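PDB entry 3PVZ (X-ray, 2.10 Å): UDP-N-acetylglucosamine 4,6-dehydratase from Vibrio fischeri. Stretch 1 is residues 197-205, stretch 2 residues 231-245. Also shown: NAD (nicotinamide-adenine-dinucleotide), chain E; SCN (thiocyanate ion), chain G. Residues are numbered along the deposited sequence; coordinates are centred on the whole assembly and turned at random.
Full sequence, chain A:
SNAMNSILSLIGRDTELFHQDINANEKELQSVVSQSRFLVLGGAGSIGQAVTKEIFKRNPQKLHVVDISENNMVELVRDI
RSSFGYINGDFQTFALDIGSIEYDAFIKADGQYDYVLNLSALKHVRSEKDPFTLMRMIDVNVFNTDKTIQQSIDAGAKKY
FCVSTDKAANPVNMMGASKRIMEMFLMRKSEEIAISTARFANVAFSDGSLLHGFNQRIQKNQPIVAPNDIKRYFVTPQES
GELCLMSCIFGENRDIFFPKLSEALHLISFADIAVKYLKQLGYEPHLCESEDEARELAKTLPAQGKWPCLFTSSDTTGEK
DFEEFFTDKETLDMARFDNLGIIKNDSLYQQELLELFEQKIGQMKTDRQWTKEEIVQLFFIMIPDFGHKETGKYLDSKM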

# COMPACT_ATOMS: atom_id res chain seq x y z
N THR A 197 -7.59 22.61 1.74
CA THR A 197 -6.51 21.65 1.97
C THR A 197 -5.85 21.84 3.34
O THR A 197 -6.30 22.64 4.16
CB THR A 197 -5.42 21.74 0.87
OG1 THR A 197 -4.74 22.98 0.99
CG2 THR A 197 -6.00 21.66 -0.55
N ALA A 198 -4.84 21.02 3.61
CA ALA A 198 -3.96 21.19 4.72
C ALA A 198 -2.51 21.03 4.30
O ALA A 198 -2.19 20.33 3.37
CB ALA A 198 -4.29 20.23 5.78
N ARG A 199 -1.62 21.70 5.02
CA ARG A 199 -0.19 21.50 4.86
C ARG A 199 0.37 21.02 6.20
O ARG A 199 0.15 21.66 7.25
CB ARG A 199 0.41 22.81 4.44
CG ARG A 199 1.93 22.77 4.34
CD ARG A 199 2.41 24.07 3.69
NE ARG A 199 2.14 24.08 2.23
CZ ARG A 199 1.78 25.15 1.53
NH1 ARG A 199 1.57 25.06 0.23
NH2 ARG A 199 1.62 26.32 2.13
N PHE A 200 1.05 19.89 6.17
CA PHE A 200 1.48 19.21 7.40
C PHE A 200 2.99 19.29 7.65
O PHE A 200 3.76 19.37 6.72
CB PHE A 200 1.13 17.72 7.37
CG PHE A 200 -0.33 17.41 7.15
CD1 PHE A 200 -1.20 17.25 8.20
CD2 PHE A 200 -0.81 17.18 5.87
CE1 PHE A 200 -2.53 16.88 7.99
CE2 PHE A 200 -2.13 16.85 5.67
CZ PHE A 200 -2.99 16.72 6.73
N ALA A 201 3.37 19.33 8.93
CA ALA A 201 4.69 18.95 9.42
C ALA A 201 4.88 17.45 9.26
O ALA A 201 3.99 16.75 8.81
CB ALA A 201 4.77 19.30 10.92
N ASN A 202 6.02 16.92 9.66
CA ASN A 202 6.16 15.47 9.69
C ASN A 202 5.23 14.81 10.67
O ASN A 202 5.26 15.13 11.86
CB ASN A 202 7.59 15.10 10.06
CG ASN A 202 8.55 15.36 8.94
OD1 ASN A 202 8.53 16.40 8.32
ND2 ASN A 202 9.44 14.42 8.72
N VAL A 203 4.43 13.85 10.21
CA VAL A 203 3.51 13.16 11.10
C VAL A 203 4.17 11.95 11.79
O VAL A 203 4.46 10.94 11.16
CB VAL A 203 2.22 12.75 10.35
CG1 VAL A 203 1.25 12.08 11.34
CG2 VAL A 203 1.54 13.98 9.70
N ALA A 204 4.43 12.06 13.10
CA ALA A 204 5.33 11.08 13.76
C ALA A 204 4.84 9.66 13.55
O ALA A 204 3.70 9.35 13.78
CB ALA A 204 5.47 11.36 15.25
N PHE A 205 5.73 8.82 13.07
CA PHE A 205 5.49 7.40 12.91
C PHE A 205 4.56 7.05 11.77
O PHE A 205 4.21 5.90 11.60
CB PHE A 205 5.10 6.71 14.24
CG PHE A 205 6.20 6.77 15.26
CD1 PHE A 205 6.29 7.83 16.17
CD2 PHE A 205 7.22 5.82 15.26
CE1 PHE A 205 7.35 7.92 17.09
CE2 PHE A 205 8.28 5.90 16.15
CZ PHE A 205 8.34 6.95 17.08
PA NAD E . 0.30 7.00 3.41
O1A NAD E . 1.26 6.27 2.53
O2A NAD E . 0.30 6.41 4.78
O5B NAD E . -1.21 6.70 3.00
C5B NAD E . -1.55 6.94 1.62
C4B NAD E . -2.77 6.03 1.41
O4B NAD E . -3.30 6.13 0.11
C3B NAD E . -2.37 4.54 1.63
O3B NAD E . -3.21 3.91 2.57
C2B NAD E . -2.51 3.94 0.22
O2B NAD E . -2.76 2.54 0.19
C1B NAD E . -3.66 4.84 -0.29
N9A NAD E . -3.73 4.82 -1.74
C8A NAD E . -2.74 5.10 -2.61
N7A NAD E . -3.13 4.94 -3.83
C5A NAD E . -4.46 4.61 -3.78
C6A NAD E . -5.42 4.31 -4.74
N6A NAD E . -5.05 4.41 -6.06
N1A NAD E . -6.65 3.98 -4.37
C2A NAD E . -6.98 3.90 -3.08
N3A NAD E . -6.09 4.16 -2.15
C4A NAD E . -4.85 4.51 -2.46
O3 NAD E . 0.64 8.57 3.36
PN NAD E . 0.21 9.52 4.61
O1N NAD E . 1.39 9.68 5.56
O2N NAD E . -1.04 9.24 5.34
O5D NAD E . 0.21 10.98 3.83
C5D NAD E . -0.99 11.17 3.10
C4D NAD E . -0.91 12.51 2.36
O4D NAD E . -0.36 13.54 3.24
C3D NAD E . 0.07 12.41 1.18
O3D NAD E . -0.24 13.32 0.10
C2D NAD E . 1.40 12.92 1.79
O2D NAD E . 2.30 13.43 0.80
C1D NAD E . 0.88 14.05 2.69
N1N NAD E . 1.85 14.41 3.74
C2N NAD E . 2.21 13.47 4.63
C3N NAD E . 3.10 13.76 5.64
C7N NAD E . 3.52 12.74 6.61
O7N NAD E . 4.38 13.08 7.43
N7N NAD E . 3.04 11.49 6.61
C4N NAD E . 3.63 15.07 5.74
C5N NAD E . 3.23 16.01 4.81
C6N NAD E . 2.33 15.65 3.80
S SCN G . -1.27 18.62 12.27
C SCN G . 0.17 18.95 11.31
N SCN G . 1.13 19.20 10.64
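Stretch 2 231-245: KRYFVTPQESGELCL

Three backbone hydrogen bonds fix stretch 2 on stretch 1, and they define a short parallel sheet. The shortest runs from A204 N to V235 O at 2.6 Å and is nearly linear; V235 N donates to N202 O at 2.9 Å, also close to straight. The third, from N202 N to Y233 O at 3.0 Å, is bent and weak. The rule is the parallel one: N202 uses both its N and its O, reaching residues on both sides of F234, while V235 returns the pattern by bonding N202 and A204 on the two sides of V203. F234 adds a CA-H...O contact, its CA 3.3 Å from N202 O. Since V203 N is free of this ladder, it can donate to NAD O7N at 2.9 Å, so the same short strand carries sheet pairing and cofactor binding.

The register is in step, N202 beside F234 with CA atoms 4.8 Å apart and V203 beside V235 at 5.0 Å. Side chains alternate accordingly. N202 and F234 share one face, where N202 CB lies 3.8 Å from F234 CD1; V203 and V235 share the other, with their CG2 atoms 3.9 Å apart. Just before the bridges, where the CA atoms of A201 and Y233 are 5.7 Å apart, A201 CB points toward stretch 2 and lies 3.3 Å from Y233 O and 4.2 Å from V235 CG1.

After V235 the extended backbone gives way to a helix that begins at P237. T236 is its N-cap, T236 OG1 accepting from E239 N at 3.1 Å, while T236 N donates to E239 OE1 at 3.0 Å. These reciprocal bonds secure the turn from strand to helix. S240 OG donates to P237 O at 2.5 Å and lies 3.7 Å from V203 CG1, which also meets P237 CA at 3.8 Å.

From there the helix runs back along stretch 1 toward its earlier residues: V203 packs near P237 and S240, F200 near S240, L243 and C244, and A198 against L243. S240 and L243 point toward stretch 1, three residues apart, almost one helical turn. F200 starts sideways, but its ring reaches the helix, with F200 CE1 3.6 Å from S240 O, F200 CD1 3.8 Å from L243 CD2 and F200 CZ 3.5 Å from C244 SG. The sulfur and S240 O both lie at the ring edge. At the far end, A198 CB sits 4.1 Å from L243 CG.

A thiocyanate, probably from the crystallisation liquor, lies between the stretches: A201 N donates to its N at 2.8 Å, and its S is 3.3 Å from E239 O.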

# COMPACT_ATOMS: atom_id res chain seq x y z
N LYS A 231 16.77 18.27 10.90
CA LYS A 231 15.79 18.54 11.95
C LYS A 231 14.42 18.77 11.34
O LYS A 231 14.32 19.35 10.26
CB LYS A 231 16.17 19.79 12.73
CG LYS A 231 17.42 19.68 13.61
CD LYS A 231 18.15 21.02 13.66
CE LYS A 231 18.31 21.55 15.06
NZ LYS A 231 18.40 23.02 15.05
N ARG A 232 13.38 18.32 12.01
CA ARG A 232 12.02 18.62 11.56
C ARG A 232 11.14 18.99 12.72
O ARG A 232 11.47 18.70 13.88
CB ARG A 232 11.36 17.42 10.86
CG ARG A 232 12.07 16.91 9.63
CD ARG A 232 11.86 17.82 8.45
NE ARG A 232 12.50 17.27 7.25
CZ ARG A 232 13.51 17.84 6.57
NH1 ARG A 232 14.06 19.00 6.93
NH2 ARG A 232 13.98 17.21 5.50
N TYR A 233 10.01 19.61 12.39
CA TYR A 233 8.84 19.66 13.24
C TYR A 233 7.97 18.43 13.10
O TYR A 233 7.65 18.00 11.98
CB TYR A 233 7.97 20.85 12.88
CG TYR A 233 8.63 22.19 13.07
CD1 TYR A 233 9.03 22.62 14.33
CD2 TYR A 233 8.81 23.04 12.00
CE1 TYR A 233 9.62 23.89 14.53
CE2 TYR A 233 9.41 24.29 12.16
CZ TYR A 233 9.81 24.70 13.42
OH TYR A 233 10.39 25.91 13.54
N PHE A 234 7.54 17.91 14.24
CA PHE A 234 6.75 16.72 14.29
C PHE A 234 5.40 16.93 14.97
O PHE A 234 5.29 17.62 15.98
CB PHE A 234 7.51 15.65 15.06
CG PHE A 234 8.71 15.16 14.34
CD1 PHE A 234 8.64 14.04 13.53
CD2 PHE A 234 9.94 15.81 14.48
CE1 PHE A 234 9.75 13.59 12.86
CE2 PHE A 234 11.04 15.37 13.82
CZ PHE A 234 10.97 14.25 13.02
N VAL A 235 4.39 16.28 14.43
CA VAL A 235 3.07 16.22 15.05
C VAL A 235 2.69 14.78 15.23
O VAL A 235 3.31 13.90 14.64
CB VAL A 235 2.00 16.89 14.21
CG1 VAL A 235 2.24 18.38 14.14
CG2 VAL A 235 1.95 16.29 12.79
N THR A 236 1.69 14.55 16.08
CA THR A 236 1.06 13.25 16.24
C THR A 236 0.04 12.92 15.13
O THR A 236 -0.59 13.81 14.52
CB THR A 236 0.34 13.12 17.60
OG1 THR A 236 -0.79 14.00 17.62
CG2 THR A 236 1.29 13.51 18.77
N PRO A 237 -0.17 11.62 14.91
CA PRO A 237 -1.26 11.20 14.05
C PRO A 237 -2.57 11.91 14.40
O PRO A 237 -3.19 12.46 13.50
CB PRO A 237 -1.34 9.69 14.32
CG PRO A 237 0.06 9.32 14.63
CD PRO A 237 0.57 10.47 15.45
N GLN A 238 -2.99 11.94 15.66
CA GLN A 238 -4.27 12.56 15.99
C GLN A 238 -4.31 14.01 15.59
O GLN A 238 -5.34 14.52 15.17
CB GLN A 238 -4.59 12.47 17.46
CG GLN A 238 -5.92 13.12 17.86
CD GLN A 238 -6.38 12.68 19.24
OE1 GLN A 238 -6.14 11.55 19.63
NE2 GLN A 238 -7.06 13.57 19.97
N GLU A 239 -3.18 14.67 15.73
CA GLU A 239 -3.09 16.06 15.36
C GLU A 239 -3.30 16.22 13.87
O GLU A 239 -3.97 17.17 13.44
CB GLU A 239 -1.74 16.62 15.81
CG GLU A 239 -1.73 16.81 17.30
CD GLU A 239 -0.43 17.31 17.87
OE1 GLU A 239 0.63 17.13 17.23
OE2 GLU A 239 -0.49 17.88 18.98
N SER A 240 -2.75 15.28 13.09
CA SER A 240 -2.95 15.30 11.62
C SER A 240 -4.41 15.11 11.26
O SER A 240 -4.96 15.77 10.39
CB SER A 240 -2.05 14.30 10.88
OG SER A 240 -2.34 12.96 11.15
N GLY A 241 -5.04 14.23 11.98
CA GLY A 241 -6.45 13.95 11.78
C GLY A 241 -7.30 15.13 12.16
O GLY A 241 -8.27 15.43 11.48
N GLU A 242 -6.92 15.81 13.24
CA GLU A 242 -7.70 16.96 13.69
C GLU A 242 -7.61 18.13 12.71
O GLU A 242 -8.60 18.80 12.46
CB GLU A 242 -7.27 17.37 15.08
CG GLU A 242 -7.81 16.45 16.16
CD GLU A 242 -7.24 16.74 17.57
OE1 GLU A 242 -6.12 17.30 17.69
OE2 GLU A 242 -7.91 16.37 18.56
N LEU A 243 -6.43 18.34 12.16
CA LEU A 243 -6.22 19.36 11.17
C LEU A 243 -7.00 19.08 9.88
O LEU A 243 -7.63 19.98 9.38
CB LEU A 243 -4.72 19.48 10.86
CG LEU A 243 -4.28 20.54 9.87
CD1 LEU A 243 -4.53 21.89 10.45
CD2 LEU A 243 -2.77 20.40 9.59
N CYS A 244 -6.96 17.84 9.35
CA CYS A 244 -7.84 17.45 8.22
C CYS A 244 -9.33 17.80 8.45
O CYS A 244 -9.97 18.34 7.57
CB CYS A 244 -7.76 15.94 7.97
SG CYS A 244 -6.18 15.43 7.26
N LEU A 245 -9.85 17.47 9.63
CA LEU A 245 -11.27 17.61 9.91
C LEU A 245 -11.65 19.10 10.03
O LEU A 245 -12.72 19.49 9.61
CB LEU A 245 -11.66 16.90 11.19
CG LEU A 245 -13.16 16.90 11.64
CD1 LEU A 245 -14.06 16.21 10.70
CD2 LEU A 245 -13.32 16.26 13.00